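Local coordinates for protein transcriptional regulator Tm0710 (Thermotoga maritima, PDB 2A61) that regulates transcription as a MarR-type regulator, probably by binding DNA as a homodimer through winged helix-turn-helix domains, at the interface of chains A and B. Residues are numbered along the deposited sequence; one frame, centred on the assembly and turned at random. Chains: chain A/B, transcriptional regulator Tm0710.

Contact 1: the interface of chains A and B. Residues chain A 135, 138-139; chain B 13-14, 17, 111, 115.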
loop_
_atom_site.group_PDB
_atom_site.type_symbol
_atom_site.label_atom_id
_atom_site.label_comp_id
_atom_site.label_asym_id
_atom_site.label_seq_id
_atom_site.Cartn_x
_atom_site.Cartn_y
_atom_site.Cartn_z
ATOM N N LYS A 135 -8.825 5.076 14.893
ATOM C CA LYS A 135 -9.173 3.762 14.309
ATOM C C LYS A 135 -10.689 3.486 14.435
ATOM O O LYS A 135 -11.334 3.000 13.482
ATOM C CB LYS A 135 -8.331 2.648 14.938
ATOM C CG LYS A 135 -8.583 1.254 14.316
ATOM C CD LYS A 135 -7.721 0.142 14.925
ATOM C CE LYS A 135 -8.452 -0.528 16.111
ATOM N NZ LYS A 135 -9.345 -1.624 15.682
ATOM N N MET A 138 -12.665 5.727 12.088
ATOM C CA MET A 138 -12.489 5.203 10.729
ATOM C C MET A 138 -13.335 3.964 10.494
ATOM O O MET A 138 -13.929 3.810 9.450
ATOM C CB MET A 138 -11.025 4.882 10.430
ATOM C CG MET A 138 -10.182 6.112 10.182
ATOM S SD MET A 138 -8.518 5.670 9.755
ATOM C CE MET A 138 -7.908 7.278 9.199
ATOM N N GLU A 139 -13.328 3.046 11.442
ATOM C CA GLU A 139 -14.184 1.839 11.378
ATOM C C GLU A 139 -15.677 2.117 11.181
ATOM O O GLU A 139 -16.378 1.387 10.437
ATOM C CB GLU A 139 -13.961 1.004 12.620
ATOM C CG GLU A 139 -12.651 0.219 12.515
ATOM C CD GLU A 139 -12.266 -0.454 13.805
ATOM O OE1 GLU A 139 -12.978 -0.295 14.846
ATOM O OE2 GLU A 139 -11.227 -1.127 13.778
ATOM N N GLU B 13 -3.832 -0.967 10.802
ATOM C CA GLU B 13 -5.259 -0.932 10.490
ATOM C C GLU B 13 -5.681 0.441 10.004
ATOM O O GLU B 13 -6.479 0.531 9.097
ATOM C CB GLU B 13 -6.087 -1.376 11.700
ATOM C CG GLU B 13 -5.969 -2.880 11.909
ATOM C CD GLU B 13 -6.593 -3.656 10.730
ATOM O OE1 GLU B 13 -7.795 -3.449 10.420
ATOM O OE2 GLU B 13 -5.878 -4.440 10.086
ATOM N N ILE B 14 -5.119 1.492 10.603
ATOM C CA ILE B 14 -5.419 2.867 10.197
ATOM C C ILE B 14 -4.924 3.057 8.748
ATOM O O ILE B 14 -5.657 3.556 7.899
ATOM C CB ILE B 14 -4.777 3.911 11.174
ATOM C CG1 ILE B 14 -5.579 4.000 12.468
ATOM C CG2 ILE B 14 -4.683 5.319 10.538
ATOM C CD1 ILE B 14 -4.803 4.499 13.677
ATOM N N MET B 17 -7.109 1.172 6.134
ATOM C CA MET B 17 -8.406 1.812 5.898
ATOM C C MET B 17 -8.267 3.060 5.047
ATOM O O MET B 17 -9.107 3.284 4.160
ATOM C CB MET B 17 -9.116 2.159 7.232
ATOM C CG MET B 17 -9.771 0.933 7.877
ATOM S SD MET B 17 -10.832 1.241 9.307
ATOM C CE MET B 17 -9.566 1.444 10.572
ATOM N N PHE B 111 -12.488 11.609 4.271
ATOM C CA PHE B 111 -12.558 10.514 5.226
ATOM C C PHE B 111 -12.017 10.997 6.559
ATOM O O PHE B 111 -12.614 10.779 7.629
ATOM C CB PHE B 111 -11.751 9.321 4.698
ATOM C CG PHE B 111 -11.854 8.077 5.547
ATOM C CD1 PHE B 111 -13.116 7.600 5.981
ATOM C CD2 PHE B 111 -10.712 7.349 5.873
ATOM C CE1 PHE B 111 -13.226 6.455 6.742
ATOM C CE2 PHE B 111 -10.805 6.170 6.602
ATOM C CZ PHE B 111 -12.093 5.720 7.053
ATOM N N ILE B 115 -13.860 12.083 10.428
ATOM C CA ILE B 115 -13.180 11.775 11.693
ATOM C C ILE B 115 -12.982 13.002 12.598
ATOM O O ILE B 115 -13.300 12.969 13.796
ATOM C CB ILE B 115 -11.813 11.073 11.459
ATOM C CG1 ILE B 115 -12.005 9.778 10.679
ATOM C CG2 ILE B 115 -11.103 10.803 12.804
ATOM C CD1 ILE B 115 -10.705 9.209 10.187
HETATM O O HOH W 1 -10.423 -2.732 12.063
#
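A:Met138 reaches out of the C-terminal helix of chain A into a groove walled by two helices of chain B, with B:Phe111 and B:Ile115 on one flank and B:Ile14 and B:Met17 on the other. Its CG is anti to the carbonyl carbon (chi1 -75°) and the chain runs on extended, which carries sulfur and methyl deep between the two flanks. B:Phe111 offers the outer end of its ring, and the two side chains lie roughly perpendicular: ring atom CZ is 3.6 Å from CB of A:Met138, and CE2 follows along CG and SD. B:Ile115 borders the far end of A:Met138, though the exact fit of its methyl CD1 is doubtful. From the opposite flank, CG2 of B:Ile14 touches the sulfur SD of A:Met138 at 3.9 Å, again with the side chains nearly at right angles.

B:Met17 lies against the chain A helix from the side away from B:Phe111. Its chain bends at the last torsion (chi3 -79°), turning CE against the stem of A:Met138, 3.7 Å from CB, and towards the backbone O of A:Lys135. Its sulfur lies beside A:Glu139, 3.8 Å from the methylene CG. The two methionines thus pack root against end, the bent tip of B:Met17 lying against the stem of A:Met138.

Towards the rim the character changes. The aliphatic part of A:Lys135 lies over B:Ile14 and B:Glu13, then bends so that NZ makes a salt bridge of 2.7 Å with carboxylate OE2 of A:Glu139, one helical turn on. The ammonium approaches on the syn side, 23° out of the carboxylate plane. Water 1 connects the same OE2 to OE1 of B:Glu13; the pairing with lysine may ease the approach of these two acids.

In the fold, helix 121-141 of chain A lies against helices 5-23 and 95-119 of chain B, part of the helical dimerisation region typical of MarR proteins.

Contact 2: the interface of chains A and B. Residues chain A 10, 14, 17; chain B 128, 131-132, 134-135.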
loop_
_atom_site.group_PDB
_atom_site.type_symbol
_atom_site.label_atom_id
_atom_site.label_comp_id
_atom_site.label_asym_id
_atom_site.label_seq_id
_atom_site.Cartn_x
_atom_site.Cartn_y
_atom_site.Cartn_z
ATOM N N ILE A 10 0.192 13.922 6.679
ATOM C CA ILE A 10 1.012 13.369 7.758
ATOM C C ILE A 10 0.774 11.868 7.911
ATOM O O ILE A 10 1.739 11.130 8.056
ATOM C CB ILE A 10 0.872 14.119 9.087
ATOM C CG1 ILE A 10 1.441 15.538 8.919
ATOM C CG2 ILE A 10 1.661 13.393 10.167
ATOM C CD1 ILE A 10 0.833 16.549 9.857
ATOM N N ILE A 14 3.529 8.766 7.412
ATOM C CA ILE A 14 3.688 7.749 8.465
ATOM C C ILE A 14 3.541 6.344 7.876
ATOM O O ILE A 14 4.357 5.461 8.140
ATOM C CB ILE A 14 2.667 7.977 9.607
ATOM C CG1 ILE A 14 3.104 9.198 10.444
ATOM C CG2 ILE A 14 2.531 6.750 10.487
ATOM C CD1 ILE A 14 1.989 9.742 11.374
ATOM N N MET A 17 6.434 5.281 5.551
ATOM C CA MET A 17 7.670 4.905 6.252
ATOM C C MET A 17 7.591 3.520 6.875
ATOM O O MET A 17 8.553 2.742 6.796
ATOM C CB MET A 17 8.090 5.938 7.326
ATOM C CG MET A 17 8.649 7.231 6.683
ATOM S SD MET A 17 9.326 8.377 7.892
ATOM C CE MET A 17 7.781 9.094 8.495
ATOM N N LEU B 128 -3.648 15.957 15.650
ATOM C CA LEU B 128 -2.695 16.404 14.622
ATOM C C LEU B 128 -1.302 16.755 15.188
ATOM O O LEU B 128 -0.267 16.346 14.605
ATOM C CB LEU B 128 -3.250 17.579 13.806
ATOM C CG LEU B 128 -2.463 18.041 12.575
ATOM C CD1 LEU B 128 -2.248 16.887 11.613
ATOM C CD2 LEU B 128 -3.142 19.216 11.880
ATOM N N LEU B 131 0.373 13.508 15.873
ATOM C CA LEU B 131 0.724 12.812 14.631
ATOM C C LEU B 131 1.975 13.414 14.010
ATOM O O LEU B 131 2.797 12.682 13.443
ATOM C CB LEU B 131 -0.426 12.865 13.618
ATOM C CG LEU B 131 -1.622 11.927 13.830
ATOM C CD1 LEU B 131 -2.485 11.993 12.581
ATOM C CD2 LEU B 131 -1.248 10.475 14.146
ATOM N N LYS B 132 2.087 14.749 14.094
ATOM C CA LYS B 132 3.286 15.453 13.670
ATOM C C LYS B 132 4.500 15.014 14.466
ATOM O O LYS B 132 5.555 14.804 13.908
ATOM C CB LYS B 132 3.117 16.970 13.835
ATOM C CG LYS B 132 2.209 17.593 12.787
ATOM C CD LYS B 132 2.070 19.091 13.038
ATOM C CE LYS B 132 1.754 19.817 11.758
ATOM N NZ LYS B 132 0.279 19.768 11.521
ATOM N N LEU B 134 4.917 12.126 16.158
ATOM C CA LEU B 134 5.166 10.728 15.789
ATOM C C LEU B 134 5.912 10.636 14.470
ATOM O O LEU B 134 6.854 9.828 14.326
ATOM C CB LEU B 134 3.819 9.990 15.655
ATOM C CG LEU B 134 3.811 8.540 15.137
ATOM C CD1 LEU B 134 4.544 7.642 16.124
ATOM C CD2 LEU B 134 2.362 8.037 14.837
ATOM N N LYS B 135 5.458 11.433 13.492
ATOM C CA LYS B 135 6.046 11.392 12.160
ATOM C C LYS B 135 7.510 11.831 12.206
ATOM O O LYS B 135 8.376 11.218 11.559
ATOM C CB LYS B 135 5.210 12.261 11.221
ATOM C CG LYS B 135 5.597 12.278 9.776
ATOM C CD LYS B 135 6.621 13.341 9.509
ATOM C CE LYS B 135 6.998 13.257 8.063
ATOM N NZ LYS B 135 7.503 14.572 7.512
#
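Both backbones are regular helix here, helix 5-23 of chain A and helix 121-141 of chain B, with phi/psi of -72/-44° at A:Ile10. That residue turns both its branches to the partner. The longer one ends at CD1, which lodges between B:Leu128 and B:Lys132, 3.6 Å from the methyl CD1 of B:Leu128; the A:Ile10 side chain crosses both at about a right angle. The shorter branch, CG2, is anti to the backbone N and lies over the peptide of B:Leu131, 3.5 Å from its carbonyl O. Replacing A:Ile10 with alanine would probably leave a gap between B:Leu128 and B:Lys132 and let the lysine chain shift.

One turn along, A:Ile14 uses its CG1 branch. CG1 packs on CB of B:Lys135 at 3.8 Å, while CD1 reaches on to CD2 of B:Leu134 at 3.9 Å. The B:Lys135 chain, bent at chi2 (-88°), contributes its CB and CG carbons, serving as an apolar surface for A:Ile10, A:Ile14 and, more lightly, the methyl of A:Met17. That methyl sits 3.8 Å from the backbone O of B:Lys135.

B:Lys132 is extended until its last torsion, where the chain folds and brings NZ back towards A:Ile10. The tightest carbon pair is at its base, where CG of B:Lys132 lies 3.4 Å from CD1 of A:Ile10.

Contact 1 and contact 2 lie about 15 Å apart between the centres of their C-alpha atoms, and both join helix 5-23 of one chain to helix 121-141 of the other, with the chains exchanged. Residues 14, 17 and 135 serve in both: A:Lys135 and B:Lys135, for example, bend differently in the two settings. Contact 1 adds helix 95-119, whereas contact 2 extends towards the start of the terminal helices. Since each contact has a two-fold twin, the terminal helices of the two subunits interlock reciprocally. Such an interlocked base probably sets how the two DNA-binding domains are spaced in the dimer.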